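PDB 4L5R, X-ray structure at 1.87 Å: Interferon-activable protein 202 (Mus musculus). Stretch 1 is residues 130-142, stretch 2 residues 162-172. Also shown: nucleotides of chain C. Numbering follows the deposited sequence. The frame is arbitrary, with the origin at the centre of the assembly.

Stretch 1 (130-142) AVEKKKVNDKSIT
Stretch 2 162-172: NINYEKGDKLQ

No direct hydrogen bond joins these stretches; one water and a few apolar side chains do the work, burying 294 Å² in all. The water accepts from Val-131 N at 2.9 Å and donates to Asp-169 O at 3.0 Å, so a strand amide reaches a loop carbonyl by relay.

Stretch 1 has strands at 130-131, 133-136 and 141-142, with Lys-135 N to Thr-142 O at 2.8 Å and Thr-142 N to Lys-135 O at 2.9 Å; stretch 2 is loop or turn until strand 171-172. Beta-branched Val-131 (-108/125, chi1 t) suits its extended strand and points toward stretch 2, its CG2 packing 3.7 Å from Leu-171 CB, 3.9 Å from Tyr-165 CZ and 3.2 Å from Tyr-165 OH. Tyr-165 (chi1 t, chi2 89°) donates from OH to Asp-169 O at 2.8 Å, so that carbonyl serves both phenol and water. A type II turn, Glu-166 to Asp-169, is closed by Asp-169 N to Glu-166 O at 3.0 Å and braced by Glu-166 N to Asp-169 OD2 at 2.9 Å. At 93/-25, Gly-168 avoids a CB jammed against the preceding carbonyl.

After the corner at Glu-132, extended Lys-134 (chi1 to chi3 t) lays CD 4.0 Å from Tyr-165 CE2; Lys-134 CA is 8.9 Å from Lys-167 CA. Farther along, buried Ile-141 (m, t) and Ile-163 (m, m) point toward each other's stretch, an apolar match: Ile-141 CD1 lies 4.2 Å from Ile-163 CG1, and Ile-141 CA 9.8 Å from Ile-163 CA.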

# COMPACT_ATOMS: atom_id res chain seq x y z
N ALA A 130 -0.19 3.71 16.49
CA ALA A 130 -0.98 4.42 17.50
C ALA A 130 -0.98 5.91 17.17
O ALA A 130 -0.01 6.44 16.62
CB ALA A 130 -0.40 4.17 18.89
N VAL A 131 -2.07 6.59 17.51
CA VAL A 131 -2.21 8.02 17.23
C VAL A 131 -2.10 8.82 18.53
O VAL A 131 -2.82 8.56 19.49
CB VAL A 131 -3.57 8.34 16.58
CG1 VAL A 131 -3.76 9.85 16.48
CG2 VAL A 131 -3.68 7.71 15.20
N GLU A 132 -1.18 9.77 18.55
CA GLU A 132 -1.02 10.63 19.72
C GLU A 132 -1.84 11.90 19.54
O GLU A 132 -2.53 12.34 20.47
CB GLU A 132 0.46 10.99 19.92
CG GLU A 132 0.68 12.23 20.75
CD GLU A 132 1.57 11.97 21.94
OE1 GLU A 132 1.03 11.58 23.00
OE2 GLU A 132 2.80 12.14 21.81
N LYS A 133 -1.78 12.46 18.34
CA LYS A 133 -2.49 13.71 18.03
C LYS A 133 -3.05 13.69 16.63
O LYS A 133 -2.48 13.08 15.72
CB LYS A 133 -1.54 14.90 18.14
CG LYS A 133 -0.84 15.05 19.48
CD LYS A 133 0.09 16.25 19.46
CE LYS A 133 0.72 16.47 20.83
NZ LYS A 133 -0.33 16.59 21.89
N LYS A 134 -4.17 14.37 16.43
CA LYS A 134 -4.72 14.52 15.10
C LYS A 134 -5.19 15.96 14.97
O LYS A 134 -5.75 16.51 15.91
CB LYS A 134 -5.89 13.56 14.87
CG LYS A 134 -6.69 13.85 13.61
CD LYS A 134 -7.73 12.76 13.34
CE LYS A 134 -8.90 13.29 12.52
NZ LYS A 134 -9.91 13.95 13.38
N LYS A 135 -4.91 16.58 13.82
CA LYS A 135 -5.38 17.94 13.60
C LYS A 135 -5.95 18.08 12.21
O LYS A 135 -5.26 17.80 11.23
CB LYS A 135 -4.25 18.96 13.80
CG LYS A 135 -4.60 20.34 13.25
CD LYS A 135 -4.18 21.47 14.17
CE LYS A 135 -2.72 21.87 13.96
NZ LYS A 135 -1.77 20.83 14.45
N VAL A 136 -7.20 18.50 12.12
CA VAL A 136 -7.81 18.75 10.82
C VAL A 136 -7.61 20.22 10.47
O VAL A 136 -8.00 21.11 11.22
CB VAL A 136 -9.30 18.41 10.84
CG1 VAL A 136 -9.91 18.60 9.44
CG2 VAL A 136 -9.50 16.98 11.33
N ASN A 137 -6.96 20.46 9.33
CA ASN A 137 -6.74 21.82 8.86
C ASN A 137 -7.55 22.10 7.61
O ASN A 137 -8.19 21.20 7.05
CB ASN A 137 -5.25 22.03 8.56
CG ASN A 137 -4.37 21.63 9.72
OD1 ASN A 137 -4.41 22.24 10.80
ND2 ASN A 137 -3.57 20.59 9.51
N ASP A 138 -7.52 23.36 7.16
CA ASP A 138 -8.15 23.72 5.89
C ASP A 138 -7.68 22.86 4.73
O ASP A 138 -8.49 22.33 3.96
CB ASP A 138 -7.84 25.18 5.54
CG ASP A 138 -8.76 26.16 6.23
OD1 ASP A 138 -9.57 25.71 7.08
OD2 ASP A 138 -8.67 27.37 5.94
N LYS A 139 -6.36 22.72 4.59
CA LYS A 139 -5.79 22.09 3.39
C LYS A 139 -5.11 20.75 3.67
O LYS A 139 -4.61 20.10 2.75
CB LYS A 139 -4.81 23.06 2.70
CG LYS A 139 -5.44 24.41 2.31
CD LYS A 139 -6.71 24.21 1.49
CE LYS A 139 -7.33 25.54 1.05
NZ LYS A 139 -6.54 26.17 -0.04
N SER A 140 -5.11 20.33 4.92
CA SER A 140 -4.45 19.08 5.29
C SER A 140 -5.04 18.49 6.55
O SER A 140 -5.82 19.14 7.26
CB SER A 140 -2.96 19.33 5.51
OG SER A 140 -2.75 20.23 6.58
N ILE A 141 -4.66 17.24 6.82
CA ILE A 141 -4.91 16.63 8.10
C ILE A 141 -3.54 16.15 8.52
O ILE A 141 -2.85 15.50 7.74
CB ILE A 141 -5.85 15.44 8.00
CG1 ILE A 141 -7.16 15.85 7.34
CG2 ILE A 141 -6.11 14.86 9.38
CD1 ILE A 141 -8.15 14.71 7.23
N THR A 142 -3.13 16.50 9.73
CA THR A 142 -1.83 16.01 10.21
C THR A 142 -2.01 15.16 11.45
O THR A 142 -3.00 15.29 12.17
CB THR A 142 -0.87 17.15 10.50
OG1 THR A 142 -1.45 18.01 11.48
CG2 THR A 142 -0.58 17.93 9.23
N ASN A 162 -12.68 13.02 3.87
CA ASN A 162 -13.58 11.89 4.10
C ASN A 162 -12.83 10.61 4.46
O ASN A 162 -12.87 9.61 3.74
CB ASN A 162 -14.54 11.68 2.92
CG ASN A 162 -13.82 11.53 1.59
OD1 ASN A 162 -12.70 12.00 1.41
ND2 ASN A 162 -14.49 10.89 0.63
N ILE A 163 -12.13 10.66 5.58
CA ILE A 163 -11.38 9.52 6.06
C ILE A 163 -12.21 8.74 7.07
O ILE A 163 -12.76 9.32 8.02
CB ILE A 163 -10.06 9.96 6.73
CG1 ILE A 163 -9.29 10.92 5.81
CG2 ILE A 163 -9.21 8.76 7.11
CD1 ILE A 163 -9.05 10.38 4.43
N ASN A 164 -12.30 7.43 6.87
CA ASN A 164 -12.91 6.55 7.86
C ASN A 164 -11.97 6.36 9.04
O ASN A 164 -11.25 5.35 9.13
CB ASN A 164 -13.30 5.21 7.24
CG ASN A 164 -14.49 5.33 6.31
OD1 ASN A 164 -15.47 6.00 6.62
ND2 ASN A 164 -14.39 4.71 5.14
N TYR A 165 -11.96 7.34 9.93
CA TYR A 165 -11.17 7.29 11.15
C TYR A 165 -11.96 7.87 12.32
O TYR A 165 -12.58 8.93 12.19
CB TYR A 165 -9.86 8.06 10.97
CG TYR A 165 -9.03 8.05 12.23
CD1 TYR A 165 -8.10 7.05 12.46
CD2 TYR A 165 -9.20 9.03 13.21
CE1 TYR A 165 -7.35 7.02 13.62
CE2 TYR A 165 -8.47 9.01 14.36
CZ TYR A 165 -7.54 8.01 14.57
OH TYR A 165 -6.80 8.00 15.74
N GLU A 166 -11.96 7.17 13.45
CA GLU A 166 -12.60 7.67 14.66
C GLU A 166 -11.61 7.80 15.81
O GLU A 166 -10.58 7.10 15.85
CB GLU A 166 -13.78 6.77 15.06
CG GLU A 166 -14.96 6.85 14.12
N LYS A 167 -11.90 8.70 16.75
CA LYS A 167 -11.02 8.92 17.89
C LYS A 167 -10.74 7.59 18.59
O LYS A 167 -11.63 6.74 18.74
CB LYS A 167 -11.64 9.93 18.86
CG LYS A 167 -10.74 10.32 20.02
CD LYS A 167 -11.51 11.12 21.07
CE LYS A 167 -10.70 11.32 22.35
NZ LYS A 167 -9.72 12.43 22.26
N GLY A 168 -9.50 7.39 19.01
CA GLY A 168 -9.13 6.15 19.67
C GLY A 168 -8.58 5.10 18.72
O GLY A 168 -7.83 4.22 19.13
N ASP A 169 -8.97 5.18 17.45
CA ASP A 169 -8.49 4.24 16.43
C ASP A 169 -6.98 4.29 16.28
O ASP A 169 -6.37 5.35 16.40
CB ASP A 169 -9.11 4.55 15.06
CG ASP A 169 -10.55 4.09 14.94
OD1 ASP A 169 -11.03 3.39 15.85
OD2 ASP A 169 -11.19 4.42 13.91
N LYS A 170 -6.37 3.15 15.97
CA LYS A 170 -5.03 3.18 15.42
C LYS A 170 -5.16 3.62 13.96
O LYS A 170 -6.22 3.46 13.36
CB LYS A 170 -4.37 1.80 15.49
CG LYS A 170 -4.35 1.17 16.87
CD LYS A 170 -3.26 0.12 16.96
CE LYS A 170 -3.58 -0.95 17.99
NZ LYS A 170 -2.43 -1.88 18.21
N LEU A 171 -4.09 4.18 13.42
CA LEU A 171 -4.09 4.66 12.05
C LEU A 171 -3.39 3.68 11.13
O LEU A 171 -2.23 3.33 11.39
CB LEU A 171 -3.33 5.97 12.00
CG LEU A 171 -3.47 6.78 10.73
CD1 LEU A 171 -4.94 7.18 10.60
CD2 LEU A 171 -2.56 8.00 10.81
N GLN A 172 -4.06 3.25 10.07
CA GLN A 172 -3.44 2.42 9.05
C GLN A 172 -3.05 3.26 7.84
O GLN A 172 -3.89 3.93 7.24
CB GLN A 172 -4.35 1.27 8.62
CG GLN A 172 -3.59 0.26 7.78
CD GLN A 172 -4.29 -1.09 7.67
OE1 GLN A 172 -5.50 -1.20 7.91
NE2 GLN A 172 -3.53 -2.12 7.32
P DG C 7 0.46 21.19 11.32
OP1 DG C 7 -0.73 20.41 11.74
OP2 DG C 7 1.63 20.49 10.73
O5' DG C 7 -0.05 22.32 10.32
C5' DG C 7 -1.05 23.27 10.78
C4' DG C 7 -1.38 24.24 9.66
O4' DG C 7 -0.30 25.20 9.54
C3' DG C 7 -1.56 23.63 8.27
O3' DG C 7 -2.66 24.31 7.65
C2' DG C 7 -0.23 23.90 7.56
C1' DG C 7 0.20 25.21 8.21
N9 DG C 7 1.63 25.40 8.39
C8 DG C 7 2.53 24.52 8.95
N7 DG C 7 3.75 25.00 9.00
C5 DG C 7 3.64 26.27 8.46
C6 DG C 7 4.63 27.26 8.25
O6 DG C 7 5.85 27.21 8.53
N1 DG C 7 4.09 28.40 7.66
C2 DG C 7 2.76 28.55 7.32
N2 DG C 7 2.38 29.71 6.77
N3 DG C 7 1.83 27.64 7.52
C4 DG C 7 2.35 26.53 8.08
P DT C 8 -3.09 23.97 6.15
OP1 DT C 8 -4.54 24.23 6.02
OP2 DT C 8 -2.56 22.62 5.79
O5' DT C 8 -2.32 25.06 5.28
C5' DT C 8 -2.65 26.42 5.42
C4' DT C 8 -1.88 27.23 4.40
O4' DT C 8 -0.49 27.27 4.80
C3' DT C 8 -1.92 26.69 2.97
O3' DT C 8 -2.49 27.70 2.16
C2' DT C 8 -0.46 26.39 2.61
C1' DT C 8 0.31 27.22 3.63
N1 DT C 8 1.62 26.68 4.10
C2 DT C 8 2.70 27.52 4.04
O2 DT C 8 2.64 28.64 3.59
N3 DT C 8 3.87 26.98 4.51
C4 DT C 8 4.06 25.72 5.04
O4 DT C 8 5.16 25.35 5.44
C5 DT C 8 2.87 24.90 5.09
C7 DT C 8 2.95 23.51 5.64
C6 DT C 8 1.72 25.41 4.63
P DT C 9 -2.80 27.43 0.61
OP1 DT C 9 -3.98 28.24 0.23
OP2 DT C 9 -2.82 25.96 0.39
O5' DT C 9 -1.52 28.02 -0.13
C5' DT C 9 -1.09 29.32 0.20
C4' DT C 9 0.30 29.57 -0.35
O4' DT C 9 1.28 28.89 0.46
C3' DT C 9 0.51 29.10 -1.78
O3' DT C 9 0.59 30.27 -2.58
C2' DT C 9 1.81 28.29 -1.75
C1' DT C 9 2.38 28.59 -0.36
N1 DT C 9 3.10 27.46 0.31
C2 DT C 9 4.40 27.67 0.71
O2 DT C 9 4.99 28.72 0.54
N3 DT C 9 4.98 26.59 1.33
C4 DT C 9 4.42 25.37 1.59
O4 DT C 9 5.03 24.47 2.16
C5 DT C 9 3.05 25.21 1.15
C7 DT C 9 2.33 23.92 1.37
C6 DT C 9 2.47 26.26 0.54
O HOH W 1 -4.31 5.19 18.60